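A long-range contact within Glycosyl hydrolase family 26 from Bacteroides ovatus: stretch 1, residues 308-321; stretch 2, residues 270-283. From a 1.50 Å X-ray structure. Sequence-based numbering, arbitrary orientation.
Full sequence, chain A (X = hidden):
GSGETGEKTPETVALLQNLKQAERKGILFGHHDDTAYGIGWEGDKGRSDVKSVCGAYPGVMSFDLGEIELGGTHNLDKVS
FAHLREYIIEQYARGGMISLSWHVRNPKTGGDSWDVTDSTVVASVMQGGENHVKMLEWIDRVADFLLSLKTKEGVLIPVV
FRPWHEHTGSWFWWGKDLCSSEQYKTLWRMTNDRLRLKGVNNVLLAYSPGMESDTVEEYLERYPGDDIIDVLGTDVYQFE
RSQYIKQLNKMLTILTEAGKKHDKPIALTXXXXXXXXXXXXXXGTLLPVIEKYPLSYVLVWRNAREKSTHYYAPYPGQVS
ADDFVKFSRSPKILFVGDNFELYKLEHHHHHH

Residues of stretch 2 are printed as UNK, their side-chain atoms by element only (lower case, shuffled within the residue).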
# COMPACT_ATOMS: atom_id res chain seq x y z
N SER A 308 -6.74 -11.36 17.79
CA SER A 308 -7.43 -12.22 16.84
C SER A 308 -8.80 -11.70 16.35
O SER A 308 -9.42 -12.31 15.47
CB SER A 308 -7.57 -13.62 17.46
OG SER A 308 -8.43 -13.58 18.56
N THR A 309 -9.29 -10.60 16.93
CA THR A 309 -10.48 -9.89 16.44
C THR A 309 -10.14 -8.90 15.31
O THR A 309 -11.01 -8.38 14.59
CB THR A 309 -11.15 -9.09 17.59
OG1 THR A 309 -10.17 -8.19 18.14
CG2 THR A 309 -11.60 -10.02 18.69
N HIS A 310 -8.85 -8.63 15.15
CA HIS A 310 -8.42 -7.58 14.24
C HIS A 310 -7.95 -8.22 12.95
O HIS A 310 -6.74 -8.52 12.80
CB HIS A 310 -7.28 -6.75 14.90
CG HIS A 310 -6.87 -5.53 14.13
ND1 HIS A 310 -7.76 -4.53 13.79
CD2 HIS A 310 -5.66 -5.13 13.66
CE1 HIS A 310 -7.12 -3.55 13.18
NE2 HIS A 310 -5.84 -3.89 13.08
N TYR A 311 -8.88 -8.45 12.00
CA TYR A 311 -8.47 -9.09 10.74
C TYR A 311 -9.38 -8.61 9.64
O TYR A 311 -10.55 -8.24 9.89
CB TYR A 311 -8.50 -10.62 10.85
CG TYR A 311 -9.85 -11.20 11.19
CD1 TYR A 311 -10.79 -11.46 10.20
CD2 TYR A 311 -10.17 -11.51 12.51
CE1 TYR A 311 -12.02 -11.98 10.49
CE2 TYR A 311 -11.42 -12.05 12.85
CZ TYR A 311 -12.34 -12.31 11.83
OH TYR A 311 -13.58 -12.87 12.16
N TYR A 312 -8.86 -8.60 8.42
CA TYR A 312 -9.60 -8.03 7.31
C TYR A 312 -9.70 -8.97 6.12
O TYR A 312 -10.42 -8.69 5.19
CB TYR A 312 -8.97 -6.68 6.88
CG TYR A 312 -9.06 -5.64 7.99
CD1 TYR A 312 -10.12 -4.72 8.06
CD2 TYR A 312 -8.11 -5.61 9.01
CE1 TYR A 312 -10.23 -3.81 9.09
CE2 TYR A 312 -8.20 -4.71 10.05
CZ TYR A 312 -9.24 -3.78 10.07
OH TYR A 312 -9.29 -2.89 11.12
N ALA A 313 -8.93 -10.06 6.11
CA ALA A 313 -9.13 -11.15 5.14
C ALA A 313 -9.73 -12.32 5.88
O ALA A 313 -9.56 -12.42 7.09
CB ALA A 313 -7.79 -11.55 4.47
N PRO A 314 -10.47 -13.19 5.19
CA PRO A 314 -10.96 -14.35 5.92
C PRO A 314 -9.84 -15.32 6.26
O PRO A 314 -8.68 -15.18 5.82
CB PRO A 314 -11.96 -14.98 4.94
CG PRO A 314 -11.49 -14.61 3.61
CD PRO A 314 -10.79 -13.26 3.74
N TYR A 315 -10.23 -16.35 7.00
CA TYR A 315 -9.38 -17.50 7.27
C TYR A 315 -10.33 -18.69 7.31
O TYR A 315 -11.54 -18.48 7.39
CB TYR A 315 -8.62 -17.33 8.59
CG TYR A 315 -9.48 -16.99 9.78
CD1 TYR A 315 -10.09 -17.99 10.53
CD2 TYR A 315 -9.69 -15.68 10.14
CE1 TYR A 315 -10.86 -17.67 11.61
CE2 TYR A 315 -10.45 -15.36 11.22
CZ TYR A 315 -11.03 -16.34 11.95
OH TYR A 315 -11.79 -15.99 13.05
N PRO A 316 -9.80 -19.91 7.31
CA PRO A 316 -10.73 -21.04 7.28
C PRO A 316 -11.76 -21.09 8.44
O PRO A 316 -11.40 -20.99 9.63
CB PRO A 316 -9.77 -22.25 7.33
CG PRO A 316 -8.54 -21.74 6.59
CD PRO A 316 -8.39 -20.33 7.11
N GLY A 317 -13.04 -21.20 8.09
CA GLY A 317 -14.08 -21.25 9.11
C GLY A 317 -14.67 -19.88 9.43
O GLY A 317 -15.71 -19.77 10.06
N GLN A 318 -14.01 -18.82 8.97
CA GLN A 318 -14.51 -17.47 9.26
C GLN A 318 -15.82 -17.28 8.52
O GLN A 318 -15.98 -17.84 7.42
CB GLN A 318 -13.45 -16.43 8.87
CG GLN A 318 -13.62 -15.05 9.58
CD GLN A 318 -14.61 -14.14 8.85
OE1 GLN A 318 -14.78 -14.26 7.62
NE2 GLN A 318 -15.25 -13.20 9.59
N VAL A 319 -16.76 -16.52 9.10
CA VAL A 319 -18.12 -16.49 8.56
C VAL A 319 -18.21 -15.99 7.13
O VAL A 319 -19.13 -16.39 6.42
CB VAL A 319 -19.10 -15.66 9.44
CG1 VAL A 319 -19.27 -16.31 10.84
CG2 VAL A 319 -18.72 -14.19 9.53
N SER A 320 -17.24 -15.18 6.68
CA SER A 320 -17.30 -14.66 5.30
C SER A 320 -16.48 -15.50 4.33
O SER A 320 -16.40 -15.14 3.17
CB SER A 320 -16.83 -13.20 5.21
OG SER A 320 -15.39 -13.06 5.29
N ALA A 321 -15.93 -16.62 4.78
CA ALA A 321 -14.97 -17.33 3.90
C ALA A 321 -15.56 -17.90 2.61
O ALA A 321 -14.98 -17.71 1.54
CB ALA A 321 -14.29 -18.45 4.66
N UNK A 270 -5.89 0.70 0.86
CA UNK A 270 -6.30 -0.02 2.09
C UNK A 270 -7.82 -0.01 2.14
O UNK A 270 -8.44 1.04 1.91
c UNK A 270 -5.82 0.64 3.39
c UNK A 270 -4.36 0.60 3.64
o UNK A 270 -2.84 1.57 5.17
c UNK A 270 -3.98 1.10 5.01
o UNK A 270 -4.79 1.04 5.95
N UNK A 271 -8.44 -1.12 2.49
CA UNK A 271 -9.82 -1.17 2.82
C UNK A 271 -10.07 -2.42 3.67
O UNK A 271 -9.12 -3.17 4.02
o UNK A 271 -12.10 -0.91 1.93
c UNK A 271 -10.73 -1.19 1.56
c UNK A 271 -10.64 -2.47 0.83
N UNK A 272 -11.32 -2.60 4.05
CA UNK A 272 -11.71 -3.78 4.82
C UNK A 272 -12.83 -3.50 5.76
O UNK A 272 -13.23 -2.35 5.99
N UNK A 273 -13.38 -4.60 6.30
CA UNK A 273 -14.39 -4.57 7.37
C UNK A 273 -13.84 -5.38 8.50
O UNK A 273 -13.68 -6.61 8.35
c UNK A 273 -17.97 -6.15 7.38
c UNK A 273 -16.75 -5.43 7.98
c UNK A 273 -15.71 -5.16 6.88
c UNK A 273 -17.16 -4.09 8.54
N UNK A 274 -13.48 -4.72 9.61
CA UNK A 274 -12.79 -5.44 10.68
C UNK A 274 -13.61 -6.66 11.18
O UNK A 274 -14.80 -6.52 11.57
c UNK A 274 -11.64 -5.13 12.86
o UNK A 274 -12.28 -3.44 14.42
o UNK A 274 -10.31 -4.38 14.66
c UNK A 274 -12.47 -4.47 11.82
c UNK A 274 -11.39 -4.26 14.07
N UNK A 275 -12.98 -7.85 11.20
CA UNK A 275 -13.67 -9.05 11.68
C UNK A 275 -14.70 -9.60 10.73
O UNK A 275 -15.42 -10.53 11.10
N UNK A 276 -14.76 -9.02 9.51
CA UNK A 276 -15.79 -9.28 8.49
C UNK A 276 -17.01 -10.04 9.00
O UNK A 276 -17.24 -11.21 8.61
c UNK A 276 -16.08 -9.78 6.05
c UNK A 276 -13.79 -9.66 6.93
c UNK A 276 -15.22 -10.08 7.25
c UNK A 276 -12.77 -10.79 7.02
N UNK A 277 -17.82 -9.39 9.86
CA UNK A 277 -18.93 -10.11 10.50
C UNK A 277 -20.07 -10.36 9.52
O UNK A 277 -20.99 -11.11 9.84
c UNK A 277 -19.40 -9.16 11.58
c UNK A 277 -18.48 -8.01 11.62
c UNK A 277 -17.60 -8.05 10.43
N UNK A 278 -20.03 -9.67 8.37
CA UNK A 278 -21.03 -9.79 7.32
C UNK A 278 -20.62 -10.93 6.44
O UNK A 278 -19.58 -10.82 5.76
o UNK A 278 -22.62 -9.56 5.02
c UNK A 278 -22.02 -8.52 5.33
c UNK A 278 -21.08 -8.49 6.53
o UNK A 278 -22.16 -7.44 4.69
N UNK A 279 -21.40 -12.01 6.47
CA UNK A 279 -20.99 -13.23 5.79
C UNK A 279 -20.98 -13.06 4.25
O UNK A 279 -20.38 -13.92 3.52
c UNK A 279 -21.90 -14.36 6.21
o UNK A 279 -23.20 -14.18 5.68
N UNK A 280 -21.60 -11.98 3.76
CA UNK A 280 -21.67 -11.70 2.31
C UNK A 280 -20.95 -10.42 1.96
O UNK A 280 -21.29 -9.78 0.97
c UNK A 280 -23.97 -12.86 2.02
c UNK A 280 -25.39 -12.60 1.60
c UNK A 280 -23.13 -11.59 1.85
c UNK A 280 -23.38 -13.97 1.19
N UNK A 281 -19.95 -10.05 2.76
CA UNK A 281 -19.33 -8.72 2.54
C UNK A 281 -18.66 -8.60 1.19
O UNK A 281 -18.77 -7.57 0.53
c UNK A 281 -15.41 -7.09 2.62
c UNK A 281 -14.30 -6.25 2.27
n UNK A 281 -17.86 -4.73 3.70
c UNK A 281 -14.39 -4.84 2.41
c UNK A 281 -16.58 -6.47 3.12
c UNK A 281 -18.28 -8.39 3.61
c UNK A 281 -15.54 -4.24 2.86
c UNK A 281 -18.57 -5.87 3.90
c UNK A 281 -16.62 -5.06 3.22
c UNK A 281 -17.84 -6.96 3.55
N UNK A 282 -17.98 -9.67 0.77
CA UNK A 282 -17.13 -9.61 -0.43
C UNK A 282 -17.94 -9.42 -1.71
O UNK A 282 -17.64 -8.52 -2.51
c UNK A 282 -15.46 -11.07 0.70
c UNK A 282 -13.49 -9.44 0.34
c UNK A 282 -16.28 -10.89 -0.52
c UNK A 282 -15.75 -11.85 1.79
c UNK A 282 -12.72 -10.28 2.95
c UNK A 282 -12.34 -8.95 0.96
n UNK A 282 -14.79 -11.67 2.78
c UNK A 282 -14.27 -10.36 1.03
c UNK A 282 -11.98 -9.37 2.27
c UNK A 282 -13.85 -10.79 2.32
N UNK A 283 -18.97 -10.26 -1.92
CA UNK A 283 -19.79 -10.11 -3.12
C UNK A 283 -20.94 -9.18 -2.94
O UNK A 283 -21.48 -8.66 -3.92
c UNK A 283 -20.39 -11.45 -3.64
o UNK A 283 -21.28 -12.02 -2.65
c UNK A 283 -19.25 -12.43 -3.93
O HOH W 1 -12.53 -6.96 4.93
O HOH W 2 -19.60 -16.55 3.53

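Position 270 carries three carbons, the third bearing two oxygens, a carboxylate on a two-carbon arm; it lies out of reach of stretch 1 and is Glu270. Position 271 has one carbon bearing an oxygen and a carbon. That fork is Thr271, whose CB points away from stretch 1.

Position 272 has no side-chain atoms. Its phi/psi of 148/168 would jam a CB against the preceding carbonyl, and an ideal CB would fall 2.5 Å from Tyr312 CD1, so the site is Gly272. Position 273 shows four carbons forked at the second, with the CA-to-CB bond directed away from stretch 1: Leu273. Its backbone still takes part, since water 1 accepts from Leu273 N (2.9 Å) and donates to Tyr312 O (2.7 Å).

Position 274 again has three carbons ending in two oxygens. One oxygen lies 2.7 Å from His310 ND1, near the plane of the imidazole, and the residue is Glu274. His310 ND1 donates to Glu274 OE2 with an N-H...acceptor angle of 166°, while Tyr312 CE1 sits 3.6 Å from Glu274 CB.

Position 275 is bare, and its phi of 74° favours glycine: Gly275. Gly275 N donates to Tyr311 O (2.8 Å, 163°), and Gly275 CA lies 3.7 Å from the centroid of the Tyr311 ring, 22° off the normal, a CH-pi contact over the face.

Position 276 holds four carbons forked at the first, with one arm two carbons long, which identifies Ile276. Ile276 CD1 reaches the edge of the Tyr311 ring (3.7 Å to Tyr311 CE1) and lies 3.6 Å from Ala313 C. Ile276 N bonds to Leu273 O (2.9 Å), closing a type II turn.

At 277 three carbons close a ring onto the backbone N, giving Pro277; Val319 CG2 lies 3.8 Å from Pro277 O. Position 278 has two carbons, the second with two oxygens: Asp278. Its OD1 accepts from the backbone N of 280 (2.9 Å). Position 279, one carbon then one oxygen, is Ser279, with CB 3.4 Å from Val319 O. Position 280 has four carbons forked at the second, with the CA-to-CB bond directed away from stretch 1; this is Leu280, at the N-cap position.

Positions 281 and 282 each carry one carbon followed by fused five- and six-membered rings of eight carbons and one nitrogen. The first, Trp281, makes no contact with stretch 1. The ring nitrogen of the second is 2.9 Å from Ser320 OG, and this is Trp282, whose CZ2 packs 3.6 Å from Pro314 CD. Position 283, one carbon bearing an oxygen and a carbon, is Thr283, out of reach.

The contact buries 718 Å² and combines directional bonds with close packing. Gln318 NE2 donates to Ile276 O (3.0 Å, 169°). Ser320 OG accepts from Trp282 NE1 (2.9 Å, 162°) and donates to Gln318 OE1 (2.7 Å), so one hydroxyl links the indole to the amide that also holds the turn. Ile276 packs beside these polar links, with Ile276 CG2 3.4 Å from Ser320 OG and Ile276 CB 3.9 Å from Gln318 NE2.

Stretch 2 (270-283) ETGLEGIPDSLWWT
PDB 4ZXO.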